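Local atomic coordinates of trigger factor (Thermotoga maritima, PDB entry 2NSA), a protein that probably acts as a chaperone that keeps newly made proteins open and as a peptidyl-prolyl cis-trans isomerase, this chain being its C-terminal chaperone domain. Residues 13-18 with 27-32; 36-41 with 92-97; 52-57 with 79-84; 116-121 with 131-136. One frame throughout, in Å; residues are numbered along the deposited sequence.

Contact 1: 13-18 with 27-32; sequences LKKEGK and ESMREQ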
# COMPACT_ATOMS: atom_id res chain seq x y z
N LEU A 13 -11.63 9.32 -10.64
CA LEU A 13 -12.29 8.58 -9.57
C LEU A 13 -13.67 9.12 -9.23
O LEU A 13 -14.37 8.57 -8.38
CB LEU A 13 -11.41 8.61 -8.31
CG LEU A 13 -10.01 8.00 -8.41
CD1 LEU A 13 -9.27 8.20 -7.10
CD2 LEU A 13 -10.11 6.52 -8.75
N LYS A 14 -14.07 10.20 -9.89
CA LYS A 14 -15.38 10.80 -9.64
C LYS A 14 -16.52 9.87 -10.01
O LYS A 14 -16.49 9.21 -11.05
CB LYS A 14 -15.53 12.11 -10.41
CG LYS A 14 -14.71 13.26 -9.85
CD LYS A 14 -15.02 14.55 -10.59
CE LYS A 14 -14.25 15.72 -10.01
NZ LYS A 14 -14.58 17.00 -10.71
N LYS A 15 -17.53 9.83 -9.15
CA LYS A 15 -18.71 9.01 -9.38
C LYS A 15 -19.91 9.92 -9.53
O LYS A 15 -19.85 11.10 -9.20
CB LYS A 15 -18.92 8.05 -8.21
CG LYS A 15 -17.79 7.06 -8.00
CD LYS A 15 -17.60 6.17 -9.22
CE LYS A 15 -16.45 5.19 -9.04
NZ LYS A 15 -15.13 5.88 -8.92
N GLU A 16 -21.02 9.37 -10.03
CA GLU A 16 -22.22 10.16 -10.24
C GLU A 16 -23.46 9.39 -9.78
O GLU A 16 -23.55 8.18 -9.95
CB GLU A 16 -22.35 10.53 -11.72
CG GLU A 16 -23.50 11.46 -12.06
CD GLU A 16 -23.31 12.15 -13.41
OE1 GLU A 16 -23.17 11.44 -14.43
OE2 GLU A 16 -23.30 13.40 -13.45
N GLY A 17 -24.39 10.11 -9.17
CA GLY A 17 -25.62 9.49 -8.71
C GLY A 17 -25.54 8.41 -7.64
O GLY A 17 -24.74 8.48 -6.70
N LYS A 18 -26.38 7.39 -7.81
CA LYS A 18 -26.50 6.26 -6.89
C LYS A 18 -25.24 5.46 -6.57
O LYS A 18 -25.06 5.02 -5.44
CB LYS A 18 -27.58 5.30 -7.39
CG LYS A 18 -28.78 6.01 -8.01
CD LYS A 18 -29.41 7.00 -7.04
CE LYS A 18 -30.38 7.92 -7.77
NZ LYS A 18 -29.67 8.72 -8.80
N GLU A 27 -12.75 0.15 0.78
CA GLU A 27 -11.90 -0.84 0.12
C GLU A 27 -11.78 -0.62 -1.39
O GLU A 27 -10.68 -0.60 -1.94
CB GLU A 27 -12.44 -2.24 0.38
CG GLU A 27 -13.02 -2.46 1.77
CD GLU A 27 -12.01 -2.21 2.88
OE1 GLU A 27 -10.94 -2.86 2.87
OE2 GLU A 27 -12.29 -1.36 3.75
N SER A 28 -12.92 -0.48 -2.06
CA SER A 28 -12.95 -0.29 -3.51
C SER A 28 -12.13 0.91 -3.98
O SER A 28 -11.22 0.76 -4.79
CB SER A 28 -14.40 -0.15 -3.98
OG SER A 28 -14.47 -0.02 -5.39
N MSE A 29 -12.47 2.09 -3.48
CA MSE A 29 -11.77 3.31 -3.87
C MSE A 29 -10.27 3.25 -3.56
O MSE A 29 -9.45 3.66 -4.37
CB MSE A 29 -12.39 4.53 -3.17
CG MSE A 29 -13.78 4.91 -3.68
SE MSE A 29 -13.79 5.64 -5.47
CE MSE A 29 -13.66 7.52 -5.03
N ARG A 30 -9.92 2.75 -2.38
CA ARG A 30 -8.51 2.65 -2.00
C ARG A 30 -7.76 1.80 -3.01
O ARG A 30 -6.66 2.14 -3.43
CB ARG A 30 -8.36 2.03 -0.61
CG ARG A 30 -8.76 2.96 0.52
CD ARG A 30 -8.82 2.21 1.84
NE ARG A 30 -9.68 2.89 2.80
CZ ARG A 30 -10.22 2.31 3.86
NH1 ARG A 30 -9.98 1.03 4.12
NH2 ARG A 30 -11.01 3.01 4.67
N GLU A 31 -8.37 0.69 -3.41
CA GLU A 31 -7.76 -0.22 -4.37
C GLU A 31 -7.41 0.46 -5.69
O GLU A 31 -6.26 0.39 -6.13
CB GLU A 31 -8.70 -1.41 -4.63
CG GLU A 31 -8.04 -2.58 -5.33
CD GLU A 31 -9.00 -3.75 -5.52
OE1 GLU A 31 -9.66 -4.14 -4.54
OE2 GLU A 31 -9.08 -4.28 -6.65
N GLN A 32 -8.37 1.13 -6.31
CA GLN A 32 -8.11 1.80 -7.58
C GLN A 32 -7.14 2.97 -7.40
O GLN A 32 -6.33 3.25 -8.27
CB GLN A 32 -9.41 2.29 -8.22
CG GLN A 32 -9.22 2.92 -9.60
CD GLN A 32 -10.52 3.10 -10.35
OE1 GLN A 32 -11.44 3.77 -9.88
NE2 GLN A 32 -10.61 2.51 -11.54

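Contact 2: 36-41 with 92-97; sequences KLPEIV and IKRDRV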
# COMPACT_ATOMS: atom_id res chain seq x y z
N LYS A 36 -3.41 3.27 -9.34
CA LYS A 36 -3.06 4.35 -10.25
C LYS A 36 -1.97 5.30 -9.76
O LYS A 36 -1.30 5.94 -10.56
CB LYS A 36 -4.32 5.15 -10.61
CG LYS A 36 -5.36 4.36 -11.38
CD LYS A 36 -4.80 3.84 -12.70
CE LYS A 36 -5.87 3.12 -13.51
NZ LYS A 36 -5.34 2.60 -14.79
N LEU A 37 -1.79 5.37 -8.44
CA LEU A 37 -0.79 6.27 -7.87
C LEU A 37 0.61 6.19 -8.49
O LEU A 37 1.24 7.22 -8.71
CB LEU A 37 -0.70 6.06 -6.35
CG LEU A 37 -1.80 6.74 -5.53
CD1 LEU A 37 -1.66 6.37 -4.05
CD2 LEU A 37 -1.71 8.25 -5.71
N PRO A 38 1.12 4.99 -8.79
CA PRO A 38 2.46 4.89 -9.38
C PRO A 38 2.66 5.69 -10.67
O PRO A 38 3.78 6.06 -11.02
CB PRO A 38 2.63 3.39 -9.62
CG PRO A 38 1.77 2.77 -8.58
CD PRO A 38 0.54 3.65 -8.59
N GLU A 39 1.56 5.96 -11.37
CA GLU A 39 1.61 6.68 -12.64
C GLU A 39 2.02 8.15 -12.56
O GLU A 39 2.45 8.72 -13.56
CB GLU A 39 0.26 6.57 -13.34
CG GLU A 39 -0.01 5.19 -13.93
CD GLU A 39 -1.41 5.06 -14.48
OE1 GLU A 39 -1.96 6.07 -14.97
OE2 GLU A 39 -1.97 3.93 -14.43
N ILE A 40 1.89 8.76 -11.39
CA ILE A 40 2.21 10.18 -11.25
C ILE A 40 3.58 10.50 -10.65
O ILE A 40 3.81 11.61 -10.19
CB ILE A 40 1.14 10.90 -10.42
CG1 ILE A 40 1.12 10.38 -8.99
CG2 ILE A 40 -0.23 10.69 -11.07
CD1 ILE A 40 0.22 11.16 -8.05
N VAL A 41 4.48 9.52 -10.67
CA VAL A 41 5.81 9.74 -10.14
C VAL A 41 6.86 8.99 -10.95
O VAL A 41 6.56 7.97 -11.58
CB VAL A 41 5.91 9.31 -8.65
CG1 VAL A 41 5.78 7.80 -8.53
CG2 VAL A 41 7.22 9.79 -8.05
N ILE A 92 7.55 0.66 -5.18
CA ILE A 92 8.53 1.68 -4.83
C ILE A 92 7.98 3.06 -5.17
O ILE A 92 8.09 4.00 -4.37
CB ILE A 92 9.87 1.45 -5.57
CG1 ILE A 92 10.52 0.17 -5.04
CG2 ILE A 92 10.83 2.61 -5.33
CD1 ILE A 92 11.79 -0.24 -5.80
N LYS A 93 7.38 3.18 -6.35
CA LYS A 93 6.78 4.45 -6.76
C LYS A 93 5.63 4.83 -5.84
O LYS A 93 5.53 5.98 -5.39
CB LYS A 93 6.26 4.36 -8.19
CG LYS A 93 7.36 4.28 -9.24
CD LYS A 93 6.75 4.13 -10.62
CE LYS A 93 7.82 4.07 -11.69
NZ LYS A 93 7.21 3.87 -13.03
N ARG A 94 4.77 3.86 -5.56
CA ARG A 94 3.61 4.08 -4.71
C ARG A 94 4.02 4.55 -3.33
O ARG A 94 3.46 5.51 -2.79
CB ARG A 94 2.79 2.79 -4.60
CG ARG A 94 1.38 3.01 -4.07
CD ARG A 94 0.56 1.72 -4.03
NE ARG A 94 0.47 1.05 -5.32
CZ ARG A 94 1.21 0.01 -5.69
NH1 ARG A 94 2.10 -0.49 -4.85
NH2 ARG A 94 1.04 -0.55 -6.88
N ASP A 95 5.00 3.88 -2.73
CA ASP A 95 5.43 4.28 -1.40
C ASP A 95 6.03 5.69 -1.39
O ASP A 95 5.83 6.44 -0.44
CB ASP A 95 6.39 3.25 -0.80
CG ASP A 95 5.69 1.95 -0.46
OD1 ASP A 95 4.45 1.92 -0.45
OD2 ASP A 95 6.39 0.94 -0.19
N ARG A 96 6.75 6.05 -2.45
CA ARG A 96 7.32 7.40 -2.52
C ARG A 96 6.18 8.43 -2.59
O ARG A 96 6.20 9.44 -1.89
CB ARG A 96 8.23 7.54 -3.74
CG ARG A 96 8.67 8.98 -4.02
CD ARG A 96 9.49 9.57 -2.90
NE ARG A 96 9.98 10.90 -3.30
CZ ARG A 96 10.48 11.80 -2.46
NH1 ARG A 96 10.57 11.55 -1.16
NH2 ARG A 96 10.89 12.98 -2.93
N VAL A 97 5.19 8.17 -3.45
CA VAL A 97 4.05 9.08 -3.60
C VAL A 97 3.31 9.26 -2.28
O VAL A 97 2.95 10.38 -1.89
CB VAL A 97 3.05 8.58 -4.67
CG1 VAL A 97 1.84 9.52 -4.74
CG2 VAL A 97 3.73 8.52 -6.02
O HOH W 1 5.38 5.97 -13.31

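Contact 3: 52-57 with 79-84; sequences ILVNEA and KFREEL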
# COMPACT_ATOMS: atom_id res chain seq x y z
N ILE A 52 17.74 -7.56 -8.08
CA ILE A 52 18.03 -8.01 -6.72
C ILE A 52 16.75 -8.10 -5.89
O ILE A 52 16.57 -9.07 -5.13
CB ILE A 52 19.03 -7.06 -6.02
CG1 ILE A 52 20.39 -7.11 -6.74
CG2 ILE A 52 19.23 -7.49 -4.57
CD1 ILE A 52 21.37 -6.06 -6.27
N LEU A 53 15.87 -7.12 -6.02
CA LEU A 53 14.62 -7.12 -5.26
C LEU A 53 13.73 -8.28 -5.70
O LEU A 53 13.04 -8.89 -4.88
CB LEU A 53 13.89 -5.79 -5.42
CG LEU A 53 14.68 -4.60 -4.86
CD1 LEU A 53 13.86 -3.33 -4.98
CD2 LEU A 53 15.04 -4.87 -3.40
N VAL A 54 13.75 -8.58 -6.99
CA VAL A 54 12.95 -9.68 -7.52
C VAL A 54 13.46 -10.99 -6.91
O VAL A 54 12.67 -11.83 -6.49
CB VAL A 54 13.04 -9.72 -9.07
CG1 VAL A 54 12.45 -11.03 -9.61
CG2 VAL A 54 12.28 -8.54 -9.66
N ASN A 55 14.78 -11.15 -6.83
CA ASN A 55 15.33 -12.38 -6.25
C ASN A 55 14.92 -12.55 -4.80
O ASN A 55 14.57 -13.65 -4.37
CB ASN A 55 16.85 -12.41 -6.28
CG ASN A 55 17.40 -12.38 -7.67
OD1 ASN A 55 16.82 -12.96 -8.59
ND2 ASN A 55 18.53 -11.72 -7.84
N GLU A 56 14.99 -11.47 -4.03
CA GLU A 56 14.64 -11.53 -2.63
C GLU A 56 13.17 -11.87 -2.41
O GLU A 56 12.83 -12.60 -1.47
CB GLU A 56 15.03 -10.21 -1.96
CG GLU A 56 16.51 -9.90 -2.18
CD GLU A 56 16.96 -8.58 -1.59
OE1 GLU A 56 16.26 -7.57 -1.79
OE2 GLU A 56 18.02 -8.55 -0.94
N ALA A 57 12.31 -11.38 -3.30
CA ALA A 57 10.87 -11.65 -3.21
C ALA A 57 10.64 -13.13 -3.51
O ALA A 57 9.83 -13.79 -2.85
CB ALA A 57 10.11 -10.80 -4.21
N LYS A 79 8.99 -14.91 -17.40
CA LYS A 79 7.80 -14.07 -17.48
C LYS A 79 7.40 -13.60 -16.09
O LYS A 79 7.05 -12.43 -15.89
CB LYS A 79 6.64 -14.84 -18.11
CG LYS A 79 6.89 -15.35 -19.52
CD LYS A 79 6.78 -14.27 -20.59
CE LYS A 79 8.07 -13.48 -20.76
NZ LYS A 79 8.00 -12.58 -21.94
N PHE A 80 7.44 -14.52 -15.13
CA PHE A 80 7.08 -14.20 -13.75
C PHE A 80 8.02 -13.14 -13.18
O PHE A 80 7.58 -12.20 -12.52
CB PHE A 80 7.13 -15.45 -12.87
CG PHE A 80 6.86 -15.17 -11.42
CD1 PHE A 80 5.66 -14.59 -11.02
CD2 PHE A 80 7.82 -15.45 -10.45
CE1 PHE A 80 5.41 -14.30 -9.68
CE2 PHE A 80 7.58 -15.17 -9.10
CZ PHE A 80 6.37 -14.59 -8.72
N ARG A 81 9.32 -13.28 -13.44
CA ARG A 81 10.28 -12.30 -12.95
C ARG A 81 9.99 -10.93 -13.56
O ARG A 81 10.05 -9.91 -12.86
CB ARG A 81 11.71 -12.73 -13.27
CG ARG A 81 12.26 -13.81 -12.35
CD ARG A 81 13.69 -14.19 -12.73
NE ARG A 81 14.19 -15.30 -11.93
CZ ARG A 81 14.73 -15.19 -10.71
NH1 ARG A 81 14.84 -13.99 -10.14
NH2 ARG A 81 15.13 -16.27 -10.06
N GLU A 82 9.66 -10.91 -14.85
CA GLU A 82 9.35 -9.65 -15.53
C GLU A 82 8.15 -8.97 -14.87
O GLU A 82 8.15 -7.75 -14.66
CB GLU A 82 9.06 -9.89 -17.02
CG GLU A 82 10.31 -10.09 -17.89
CD GLU A 82 10.02 -10.74 -19.24
OE1 GLU A 82 8.97 -10.44 -19.85
OE2 GLU A 82 10.84 -11.56 -19.70
N GLU A 83 7.12 -9.75 -14.56
CA GLU A 83 5.93 -9.20 -13.93
C GLU A 83 6.23 -8.70 -12.53
O GLU A 83 5.80 -7.61 -12.13
CB GLU A 83 4.81 -10.23 -13.85
CG GLU A 83 3.61 -9.73 -13.07
CD GLU A 83 2.34 -10.51 -13.34
OE1 GLU A 83 2.05 -10.77 -14.53
OE2 GLU A 83 1.64 -10.85 -12.36
N LEU A 84 6.96 -9.51 -11.77
CA LEU A 84 7.31 -9.17 -10.41
C LEU A 84 8.16 -7.90 -10.37
O LEU A 84 8.04 -7.09 -9.45
CB LEU A 84 8.05 -10.33 -9.75
CG LEU A 84 8.36 -10.24 -8.25
CD1 LEU A 84 7.11 -9.87 -7.48
CD2 LEU A 84 8.92 -11.57 -7.77
O HOH W 2 15.87 -15.85 -7.07

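Contact 4: 116-121 with 131-136; sequences KEAEEL and RAKSLV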
# COMPACT_ATOMS: atom_id res chain seq x y z
N LYS A 116 -3.27 2.37 19.84
CA LYS A 116 -4.65 2.02 19.47
C LYS A 116 -4.68 0.94 18.40
O LYS A 116 -5.47 -0.00 18.47
CB LYS A 116 -5.40 3.24 18.95
CG LYS A 116 -5.87 4.23 20.01
CD LYS A 116 -6.78 5.28 19.38
CE LYS A 116 -7.37 6.23 20.41
NZ LYS A 116 -8.29 7.22 19.78
N GLU A 117 -3.81 1.07 17.40
CA GLU A 117 -3.78 0.10 16.33
C GLU A 117 -3.32 -1.26 16.85
O GLU A 117 -3.84 -2.30 16.45
CB GLU A 117 -2.84 0.56 15.22
CG GLU A 117 -3.14 -0.09 13.89
CD GLU A 117 -4.47 0.36 13.34
OE1 GLU A 117 -4.57 1.54 12.94
OE2 GLU A 117 -5.42 -0.44 13.33
N ALA A 118 -2.33 -1.26 17.74
CA ALA A 118 -1.85 -2.51 18.29
C ALA A 118 -2.98 -3.20 19.05
O ALA A 118 -3.11 -4.42 19.00
CB ALA A 118 -0.66 -2.26 19.22
N GLU A 119 -3.79 -2.42 19.76
CA GLU A 119 -4.91 -2.98 20.51
C GLU A 119 -5.90 -3.66 19.57
O GLU A 119 -6.41 -4.75 19.86
CB GLU A 119 -5.63 -1.89 21.31
CG GLU A 119 -4.72 -1.15 22.28
CD GLU A 119 -5.48 -0.17 23.16
OE1 GLU A 119 -6.37 0.54 22.65
OE2 GLU A 119 -5.18 -0.11 24.38
N GLU A 120 -6.16 -3.03 18.43
CA GLU A 120 -7.10 -3.59 17.46
C GLU A 120 -6.55 -4.83 16.76
O GLU A 120 -7.31 -5.73 16.40
CB GLU A 120 -7.47 -2.54 16.42
CG GLU A 120 -8.02 -1.27 17.04
CD GLU A 120 -8.45 -0.26 16.00
OE1 GLU A 120 -7.61 0.13 15.16
OE2 GLU A 120 -9.64 0.13 16.02
N LEU A 121 -5.24 -4.88 16.57
CA LEU A 121 -4.63 -6.04 15.92
C LEU A 121 -4.50 -7.23 16.84
O LEU A 121 -4.47 -8.37 16.39
CB LEU A 121 -3.24 -5.68 15.39
CG LEU A 121 -3.19 -4.85 14.10
CD1 LEU A 121 -1.77 -4.35 13.88
CD2 LEU A 121 -3.65 -5.70 12.93
N ARG A 131 -0.07 -7.25 25.41
CA ARG A 131 1.01 -8.02 24.80
C ARG A 131 1.36 -7.39 23.45
O ARG A 131 2.53 -7.23 23.11
CB ARG A 131 0.55 -9.46 24.58
CG ARG A 131 1.64 -10.40 24.12
CD ARG A 131 2.59 -10.69 25.25
NE ARG A 131 3.64 -11.63 24.89
CZ ARG A 131 4.54 -12.09 25.76
NH1 ARG A 131 4.50 -11.70 27.02
NH2 ARG A 131 5.47 -12.94 25.36
N ALA A 132 0.33 -7.02 22.70
CA ALA A 132 0.53 -6.41 21.39
C ALA A 132 1.24 -5.07 21.52
O ALA A 132 2.18 -4.79 20.77
CB ALA A 132 -0.81 -6.23 20.67
N LYS A 133 0.79 -4.23 22.45
CA LYS A 133 1.42 -2.93 22.64
C LYS A 133 2.88 -3.04 23.09
O LYS A 133 3.70 -2.19 22.75
CB LYS A 133 0.61 -2.08 23.63
CG LYS A 133 -0.67 -1.54 23.02
CD LYS A 133 -1.45 -0.68 24.00
CE LYS A 133 -2.03 -1.51 25.13
NZ LYS A 133 -2.84 -0.68 26.05
N SER A 134 3.19 -4.09 23.85
CA SER A 134 4.55 -4.31 24.32
C SER A 134 5.46 -4.75 23.18
O SER A 134 6.62 -4.35 23.11
CB SER A 134 4.57 -5.37 25.43
OG SER A 134 3.90 -4.90 26.58
N LEU A 135 4.92 -5.59 22.30
CA LEU A 135 5.69 -6.07 21.15
C LEU A 135 6.06 -4.90 20.25
O LEU A 135 7.19 -4.80 19.76
CB LEU A 135 4.88 -7.10 20.35
CG LEU A 135 5.09 -8.58 20.68
CD1 LEU A 135 5.00 -8.81 22.18
CD2 LEU A 135 4.05 -9.42 19.95
N VAL A 136 5.10 -4.01 20.03
CA VAL A 136 5.34 -2.85 19.18
C VAL A 136 6.38 -1.93 19.82
O VAL A 136 7.23 -1.37 19.13
CB VAL A 136 4.03 -2.08 18.94
CG1 VAL A 136 4.30 -0.82 18.13
CG2 VAL A 136 3.04 -2.98 18.22

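Contact 1: 13-18 with 27-32
Lys-15 and the selenomethionine Met-29 reach toward each other tip to tip, the ammonium NZ stopping 3.7 Å from SE. The lysine gets there by curling. Its chain bends at chi2 (-61°), which places CD, and again at chi4, which carries NZ back over its own loop to donate a hydrogen bond of 2.8 Å to Leu-13 O. That donor stands above the carbonyl plane, 52° out of it. Met-29 is also bent, at chi2 and chi3, and its CE methyl comes to rest 3.6 Å from the same Leu-13 O and 4.1 Å from Leu-13 CB. One carbonyl oxygen thus has an ammonium and a methyl group near it. Gln-32, with CG anti to the backbone N and the chain extended beyond, slides past Leu-13 in the opposite direction and lays OE1 3.3 Å from CD2. An alanine in place of Lys-15 would probably leave Leu-13 O without this donor and open a gap beside SE. The loop 13-18 follows helix 6-12 and leads to helix 25-36, on which Met-29 lies; Met-29 also packs on Leu-160 of helix 140-160, while histidines of the C-terminal tag, His-165 and His-166, bond to the loop backbone.

Contact 2: 36-41 with 92-97
Val-41 pushes its CG1 methyl into the groove between Lys-93 and Val-97, side chains one turn apart on helix 77-105. The fit is tight: CG1 lies 3.3 Å from Val-97 CG2 and 3.5 Å from Lys-93 CB, both closer than usual van der Waals contact. With chi1 at 68°, CG1 sits between the backbone N and the carbonyl carbon, a crowded position for a methyl. The other branch of Val-97 is a bump in its turn: CG1 fits between Leu-37 CD2, at 3.9 Å, and Ile-40 CD1, at 4.0 Å, whose side chain crosses it at about a right angle. Farther along, the Pro-38 ring rides beside Arg-94, both pointing the same way, with CG 3.8 Å from NH2, while its CB rests on Lys-93 CB. Beyond that carbon, the extended Lys-93 chain brings NZ to a water that it shares with Pro-38 O, at 2.8 Å from each. The Arg-94 guanidinium is held chiefly by Asp-91, and its NE by Leu-34 O. Residues 36-41, including the 3-10 turn 37-39, thus close the end of helix 25-36 onto helix 77-105, with Leu-9 of helix 6-12 and Leu-156 of helix 140-160 packing on Leu-37.

Contact 3: 52-57 with 79-84
Arg-81 NH1 donates a hydrogen bond of 2.7 Å to Asn-55 OD1, the one hydrogen bond made directly between segments 52-57 and 79-84. The donor lies nearly on the line of the amide C=O, yet the N-H is not aimed straight: its angle to the oxygen is 131°, and OD1 is tilted somewhat from the guanidinium plane. Amide and guanidinium are turned 72° apart. A water at the guanidinium edge, in its plane, accepts from NH2 at 3.1 Å and gives a weak, longer bond to the same OD1. Beside this polar pair, Val-54 CG1 lies 3.8 Å from Arg-81 NH1 and also touches the aliphatic CG, so the arginine chain crosses over the valine methyl. Leu-84 adds apolar packing through CD2, which fits between Ala-57 CB, at 3.8 Å, and Val-54 CG1, at 4.0 Å. The pairing joins helix 47-64 to the start of the long helix 77-105 in the all-helical C-terminal domain of trigger factor; the two short segments cross at 111°, their axes 9.9 Å apart at closest. In the second shell, Glu-77 forms a salt bridge with Arg-81 NE and so helps to set the guanidinium beside Asn-55. Ile-58 of helix 47-64 touches both Arg-81 and Leu-84, and on the other helix Ile-88 and Lys-85 pack against Val-54.

Contact 4: 116-121 with 131-136
Lys-133 and Glu-119 meet through two different chain shapes. In the lysine, CG is anti to the carbonyl carbon and a bend at chi3 (-69°) turns CE across the glutamate; in Glu-119, CG is also anti to the carbonyl carbon, but the chain runs extended beyond it. The pair belongs to a helical hairpin in which helices 111-125 and 129-138 are joined by a short turn. The N-to-C directions of the two segments lie 129° apart, nearer antiparallel than parallel, and their axes approach to 8.2 Å. Small residues fill the inside of this close approach. Ala-118 CB sits between Lys-133 CG and Val-136 CG2, 3.9 Å from each, and Ala-132 CB presses against the backbone of the facing helix, 3.4 Å from Ala-118 O. The two alanine methyls are themselves 4.2 Å apart, CB to CB. Val-136 continues the packing onto Leu-142 of helix 140-160, while Ala-132 also touches Ala-122 and Trp-125. Toward the outside the lysine chain covers the glutamate: its CD lies 3.7 Å from Glu-119 CG, so aliphatic contact accompanies the ionic one. An alanine in place of Lys-133 would probably leave the Glu-119 carboxylate without this counter-charge and uncover one side of the Ala-118 methyl, where the lysine CG now lies. The salt bridge itself is a hydrogen bond of 2.9 Å from Lys-133 NZ to Glu-119 OE2, which is met on its anti side, 17° out of the carboxylate plane.

Contacts 2 and 3 share helix 77-105, and they touch directly where Ile-92 packs on Leu-53; in sequence, contact 3 is nested inside the loop that contact 2 closes. The centre of contact 2 lies about 10 Å from the centre of the chain, the nearest of the four; this contact is the largest, with aliphatic packing and a water as its polar bridge. Contact 3, at the surface, relies on an arginine-asparagine bond over a small apolar patch. Contact 4 sits on the opposite side of the chain's centre from contact 2, with centres about 29 Å apart; it sets buried alanines beside a salt bridge. Contact 1, partly buried, joins a loop to a helix without any direct hydrogen bond between its segments.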